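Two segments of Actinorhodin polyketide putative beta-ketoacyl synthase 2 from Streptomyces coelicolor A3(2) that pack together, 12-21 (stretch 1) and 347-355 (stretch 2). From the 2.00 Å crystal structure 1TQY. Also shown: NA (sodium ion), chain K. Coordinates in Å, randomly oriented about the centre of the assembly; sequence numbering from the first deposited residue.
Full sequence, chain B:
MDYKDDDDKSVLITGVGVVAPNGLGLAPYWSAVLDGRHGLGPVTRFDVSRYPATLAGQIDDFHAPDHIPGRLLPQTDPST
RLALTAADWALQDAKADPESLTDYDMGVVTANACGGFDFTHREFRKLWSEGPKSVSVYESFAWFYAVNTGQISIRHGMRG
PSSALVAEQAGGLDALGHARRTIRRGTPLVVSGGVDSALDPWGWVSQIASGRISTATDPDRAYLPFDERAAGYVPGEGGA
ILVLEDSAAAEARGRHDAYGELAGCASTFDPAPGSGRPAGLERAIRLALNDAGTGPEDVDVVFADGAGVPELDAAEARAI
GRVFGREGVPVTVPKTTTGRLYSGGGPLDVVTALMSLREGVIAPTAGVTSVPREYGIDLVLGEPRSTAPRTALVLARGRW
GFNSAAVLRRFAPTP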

ATOM      1  N   LEU B  12      14.767  16.774   5.589  1.00 31.74           N
ATOM      2  CA  LEU B  12      15.256  17.392   4.367  1.00 31.35           C
ATOM      3  C   LEU B  12      15.276  16.432   3.183  1.00 31.41           C
ATOM      4  O   LEU B  12      15.301  15.216   3.355  1.00 31.11           O
ATOM      5  CB  LEU B  12      16.669  17.938   4.593  1.00 32.02           C
ATOM      6  CG  LEU B  12      16.876  18.819   5.833  1.00 32.88           C
ATOM      7  CD1 LEU B  12      18.355  19.106   6.004  1.00 32.32           C
ATOM      8  CD2 LEU B  12      16.092  20.114   5.689  1.00 32.13           C
ATOM      9  N   ILE B  13      15.244  17.004   1.982  1.00 29.31           N
ATOM     10  CA  ILE B  13      15.307  16.245   0.738  1.00 28.76           C
ATOM     11  C   ILE B  13      16.760  16.460   0.306  1.00 29.20           C
ATOM     12  O   ILE B  13      17.117  17.550  -0.158  1.00 28.59           O
ATOM     13  CB  ILE B  13      14.405  16.856  -0.372  1.00 29.65           C
ATOM     14  CG1 ILE B  13      13.008  17.175   0.173  1.00 29.86           C
ATOM     15  CG2 ILE B  13      14.342  15.906  -1.573  1.00 27.52           C
ATOM     16  CD1 ILE B  13      12.178  15.984   0.508  1.00 29.87           C
ATOM     17  N   THR B  14      17.593  15.439   0.458  1.00 27.29           N
ATOM     18  CA  THR B  14      19.006  15.564   0.112  1.00 27.98           C
ATOM     19  C   THR B  14      19.380  15.026  -1.262  1.00 27.72           C
ATOM     20  O   THR B  14      20.389  15.433  -1.840  1.00 29.34           O
ATOM     21  CB  THR B  14      19.889  14.852   1.154  1.00 27.41           C
ATOM     22  OG1 THR B  14      19.422  13.511   1.329  1.00 26.39           O
ATOM     23  CG2 THR B  14      19.834  15.576   2.489  1.00 29.34           C
ATOM     24  N   GLY B  15      18.576  14.108  -1.780  1.00 27.10           N
ATOM     25  CA  GLY B  15      18.869  13.551  -3.083  1.00 27.06           C
ATOM     26  C   GLY B  15      17.624  13.228  -3.880  1.00 27.46           C
ATOM     27  O   GLY B  15      16.629  12.762  -3.330  1.00 27.54           O
ATOM     28  N   VAL B  16      17.664  13.480  -5.181  1.00 26.39           N
ATOM     29  CA  VAL B  16      16.509  13.185  -6.014  1.00 27.28           C
ATOM     30  C   VAL B  16      16.898  12.365  -7.237  1.00 26.71           C
ATOM     31  O   VAL B  16      18.034  12.421  -7.704  1.00 24.94           O
ATOM     32  CB  VAL B  16      15.787  14.491  -6.461  1.00 25.85           C
ATOM     33  CG1 VAL B  16      15.506  15.372  -5.242  1.00 26.47           C
ATOM     34  CG2 VAL B  16      16.619  15.238  -7.485  1.00 26.14           C
ATOM     35  N   GLY B  17      15.948  11.576  -7.725  1.00 26.24           N
ATOM     36  CA  GLY B  17      16.178  10.749  -8.895  1.00 25.89           C
ATOM     37  C   GLY B  17      14.941  10.797  -9.769  1.00 26.93           C
ATOM     38  O   GLY B  17      13.863  10.372  -9.344  1.00 27.38           O
ATOM     39  N   VAL B  18      15.065  11.317 -10.985  1.00 26.74           N
ATOM     40  CA  VAL B  18      13.887  11.402 -11.830  1.00 24.93           C
ATOM     41  C   VAL B  18      13.943  10.621 -13.129  1.00 25.24           C
ATOM     42  O   VAL B  18      14.955  10.599 -13.830  1.00 23.92           O
ATOM     43  CB  VAL B  18      13.515  12.873 -12.156  1.00 26.85           C
ATOM     44  CG1 VAL B  18      13.662  13.743 -10.910  1.00 24.90           C
ATOM     45  CG2 VAL B  18      14.341  13.393 -13.286  1.00 28.16           C
ATOM     46  N   VAL B  19      12.840   9.944 -13.418  1.00 23.37           N
ATOM     47  CA  VAL B  19      12.687   9.177 -14.641  1.00 23.10           C
ATOM     48  C   VAL B  19      11.368   9.665 -15.243  1.00 23.56           C
ATOM     49  O   VAL B  19      10.281   9.252 -14.824  1.00 23.70           O
ATOM     50  CB  VAL B  19      12.663   7.647 -14.338  1.00 23.70           C
ATOM     51  CG1 VAL B  19      14.041   7.201 -13.839  1.00 23.83           C
ATOM     52  CG2 VAL B  19      11.618   7.317 -13.280  1.00 25.17           C
ATOM     53  N   ALA B  20      11.471  10.564 -16.217  1.00 23.37           N
ATOM     54  CA  ALA B  20      10.286  11.150 -16.847  1.00 24.25           C
ATOM     55  C   ALA B  20      10.232  11.075 -18.367  1.00 24.17           C
ATOM     56  O   ALA B  20      11.263  11.020 -19.036  1.00 23.13           O
ATOM     57  CB  ALA B  20      10.150  12.602 -16.403  1.00 24.58           C
ATOM     58  N   PRO B  21       9.012  11.093 -18.933  1.00 24.38           N
ATOM     59  CA  PRO B  21       8.831  11.027 -20.387  1.00 24.69           C
ATOM     60  C   PRO B  21       9.578  12.122 -21.148  1.00 24.34           C
ATOM     61  O   PRO B  21       9.861  11.964 -22.331  1.00 24.97           O
ATOM     62  CB  PRO B  21       7.314  11.132 -20.555  1.00 23.79           C
ATOM     63  CG  PRO B  21       6.795  10.485 -19.300  1.00 22.17           C
ATOM     64  CD  PRO B  21       7.707  11.083 -18.248  1.00 23.00           C
ATOM     65  N   PRO B 347       5.503  12.631  -6.296  1.00 24.83           N
ATOM     66  CA  PRO B 347       6.955  12.691  -6.117  1.00 24.70           C
ATOM     67  C   PRO B 347       7.647  13.610  -7.125  1.00 24.70           C
ATOM     68  O   PRO B 347       8.517  14.397  -6.758  1.00 23.62           O
ATOM     69  CB  PRO B 347       7.366  11.231  -6.259  1.00 23.38           C
ATOM     70  CG  PRO B 347       6.227  10.532  -5.564  1.00 23.10           C
ATOM     71  CD  PRO B 347       5.016  11.246  -6.165  1.00 22.72           C
ATOM     72  N   LEU B 348       7.248  13.516  -8.394  1.00 25.25           N
ATOM     73  CA  LEU B 348       7.853  14.342  -9.436  1.00 26.44           C
ATOM     74  C   LEU B 348       7.488  15.819  -9.258  1.00 26.16           C
ATOM     75  O   LEU B 348       8.305  16.714  -9.513  1.00 25.42           O
ATOM     76  CB  LEU B 348       7.436  13.853 -10.830  1.00 26.18           C
ATOM     77  CG  LEU B 348       8.266  14.449 -11.975  1.00 25.32           C
ATOM     78  CD1 LEU B 348       9.740  14.194 -11.704  1.00 23.88           C
ATOM     79  CD2 LEU B 348       7.859  13.830 -13.308  1.00 24.60           C
ATOM     80  N   ASP B 349       6.259  16.073  -8.821  1.00 27.09           N
ATOM     81  CA  ASP B 349       5.800  17.437  -8.569  1.00 27.47           C
ATOM     82  C   ASP B 349       6.655  18.033  -7.446  1.00 25.98           C
ATOM     83  O   ASP B 349       7.081  19.188  -7.520  1.00 25.55           O
ATOM     84  CB  ASP B 349       4.318  17.427  -8.168  1.00 29.30           C
ATOM     85  CG  ASP B 349       3.378  17.533  -9.373  1.00 33.04           C
ATOM     86  OD1 ASP B 349       3.819  17.317 -10.530  1.00 33.25           O
ATOM     87  OD2 ASP B 349       2.179  17.826  -9.160  1.00 38.42           O
ATOM     88  N   VAL B 350       6.909  17.231  -6.415  1.00 25.73           N
ATOM     89  CA  VAL B 350       7.734  17.663  -5.296  1.00 22.35           C
ATOM     90  C   VAL B 350       9.139  18.032  -5.778  1.00 22.12           C
ATOM     91  O   VAL B 350       9.693  19.058  -5.382  1.00 20.36           O
ATOM     92  CB  VAL B 350       7.831  16.560  -4.220  1.00 23.45           C
ATOM     93  CG1 VAL B 350       8.922  16.908  -3.204  1.00 21.79           C
ATOM     94  CG2 VAL B 350       6.475  16.425  -3.507  1.00 21.87           C
ATOM     95  N   VAL B 351       9.716  17.190  -6.629  1.00 21.53           N
ATOM     96  CA  VAL B 351      11.045  17.451  -7.167  1.00 21.25           C
ATOM     97  C   VAL B 351      11.029  18.743  -7.972  1.00 22.96           C
ATOM     98  O   VAL B 351      11.924  19.581  -7.854  1.00 20.93           O
ATOM     99  CB  VAL B 351      11.518  16.306  -8.094  1.00 20.08           C
ATOM    100  CG1 VAL B 351      12.805  16.713  -8.814  1.00 19.60           C
ATOM    101  CG2 VAL B 351      11.758  15.047  -7.288  1.00 19.98           C
ATOM    102  N   THR B 352       9.999  18.905  -8.794  1.00 24.41           N
ATOM    103  CA  THR B 352       9.880  20.093  -9.628  1.00 24.76           C
ATOM    104  C   THR B 352       9.750  21.350  -8.765  1.00 24.60           C
ATOM    105  O   THR B 352      10.353  22.382  -9.074  1.00 26.25           O
ATOM    106  CB  THR B 352       8.686  19.943 -10.579  1.00 24.85           C
ATOM    107  OG1 THR B 352       8.780  18.672 -11.243  1.00 27.39           O
ATOM    108  CG2 THR B 352       8.694  21.035 -11.628  1.00 23.24           C
ATOM    109  N   ALA B 353       8.997  21.251  -7.671  1.00 23.03           N
ATOM    110  CA  ALA B 353       8.811  22.380  -6.755  1.00 24.35           C
ATOM    111  C   ALA B 353      10.120  22.750  -6.050  1.00 24.86           C
ATOM    112  O   ALA B 353      10.495  23.928  -5.995  1.00 24.33           O
ATOM    113  CB  ALA B 353       7.742  22.039  -5.726  1.00 20.75           C
ATOM    114  N   LEU B 354      10.824  21.747  -5.526  1.00 26.14           N
ATOM    115  CA  LEU B 354      12.095  21.993  -4.830  1.00 28.00           C
ATOM    116  C   LEU B 354      13.098  22.696  -5.746  1.00 28.09           C
ATOM    117  O   LEU B 354      13.853  23.572  -5.315  1.00 28.31           O
ATOM    118  CB  LEU B 354      12.688  20.670  -4.316  1.00 27.66           C
ATOM    119  CG  LEU B 354      11.923  20.066  -3.127  1.00 28.55           C
ATOM    120  CD1 LEU B 354      12.303  18.607  -2.900  1.00 27.68           C
ATOM    121  CD2 LEU B 354      12.207  20.907  -1.901  1.00 28.22           C
ATOM    122  N   MET B 355      13.089  22.303  -7.015  1.00 26.98           N
ATOM    123  CA  MET B 355      13.977  22.874  -8.012  1.00 28.62           C
ATOM    124  C   MET B 355      13.618  24.324  -8.284  1.00 28.75           C
ATOM    125  O   MET B 355      14.483  25.157  -8.570  1.00 28.92           O
ATOM    126  CB  MET B 355      13.895  22.065  -9.307  1.00 29.16           C
ATOM    127  CG  MET B 355      14.676  20.760  -9.262  1.00 32.80           C
ATOM    128  SD  MET B 355      16.460  21.062  -9.407  1.00 33.60           S
ATOM    129  CE  MET B 355      16.875  21.401  -7.747  1.00 35.12           C
TER
HETATM  130 NA    NA K1091       9.306  10.688 -24.108  1.00 39.15          NA
HETATM  131  O   HOH W   1       9.876  12.443 -25.543  1.00 31.74           O
HETATM  132  O   HOH W   2       7.495   9.749 -26.288  1.00 38.31           O
HETATM  133  O   HOH W   3      11.077   9.965 -23.892  1.00 31.94           O

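The contact between strand 12-20 and helix 347-355 is made entirely of apolar side chains; no hydrogen bond crosses it, and 316 Å² of surface is buried, both sides summed. The two axes approach to 9.5 Å, and their N-to-C directions differ by 122°, so the helix runs obliquely back across the strand. The CA register follows this course: Ile13 lies nearest Leu354 (8.6 Å, CA to CA), Val16 nearest Val351 (7.0 Å, CA to CA) and Val18 nearest Leu348 (7.1 Å, CA to CA). The spacing is tightest around the two valines and opens toward Ile13, where longer side chains span the gap.

On the strand, Ile13, Val16, Val18 and Ala20 direct their CA-to-CB bonds toward the helix, whereas that of Val19 points away. From Val16 to Ala20 this is the ordinary alternation of a strand. On the helix, Leu348, Val351 and Leu354 recur every three residues and supply the matching ridge.

Val351 is the central bump. Its chi1 of 171° (t) spreads two methyls over the strand: CG1 meets Val18 CG1 at 3.7 Å, and CG2 lies 4.2 Å from Val16 CB. The side chain thus sits between two strand valines, with Gly17, which has no side chain, between them in sequence. Branching at CB suits this position, since it gives a short, broad knob whose two methyls each touch both valines: Val351 CG1 is also 4.3 Å from Val16 CG2, and Val351 CG2 is also 4.3 Å from Val18 CG1.

Leu348 reaches the strand differently. Its CA-to-CB bond points sideways, but chi1 of -167° (t) and chi2 of 54° (p) bring its end nearer. There the terminal fork divides between two residues: CD1 is 4.0 Å from Val18 CB, and CD2 is 4.0 Å from Ala20 CB. The single methyl of Ala20 leaves a shallow place that CD2 occupies.

At the other end of the contact, Leu354 (chi1 m, chi2 t) makes the closest approach between the stretches. Its CD1 fits into the fork of Ile13 (both chi angles m), 3.5 Å from Ile13 CG1 and 3.6 Å from Ile13 CG2; two large side chains thereby bridge the widest of the three CA separations.

All these residues are buried, which fits their apolar character. The helix meets its polar needs separately: Thr352 OG1 donates to Leu348 O at 2.7 Å, and Thr352 N donates to the same Leu348 O at 2.9 Å. Beyond the strand, Pro21 O binds the sodium ion NA at 2.3 Å, apart from the apolar contact.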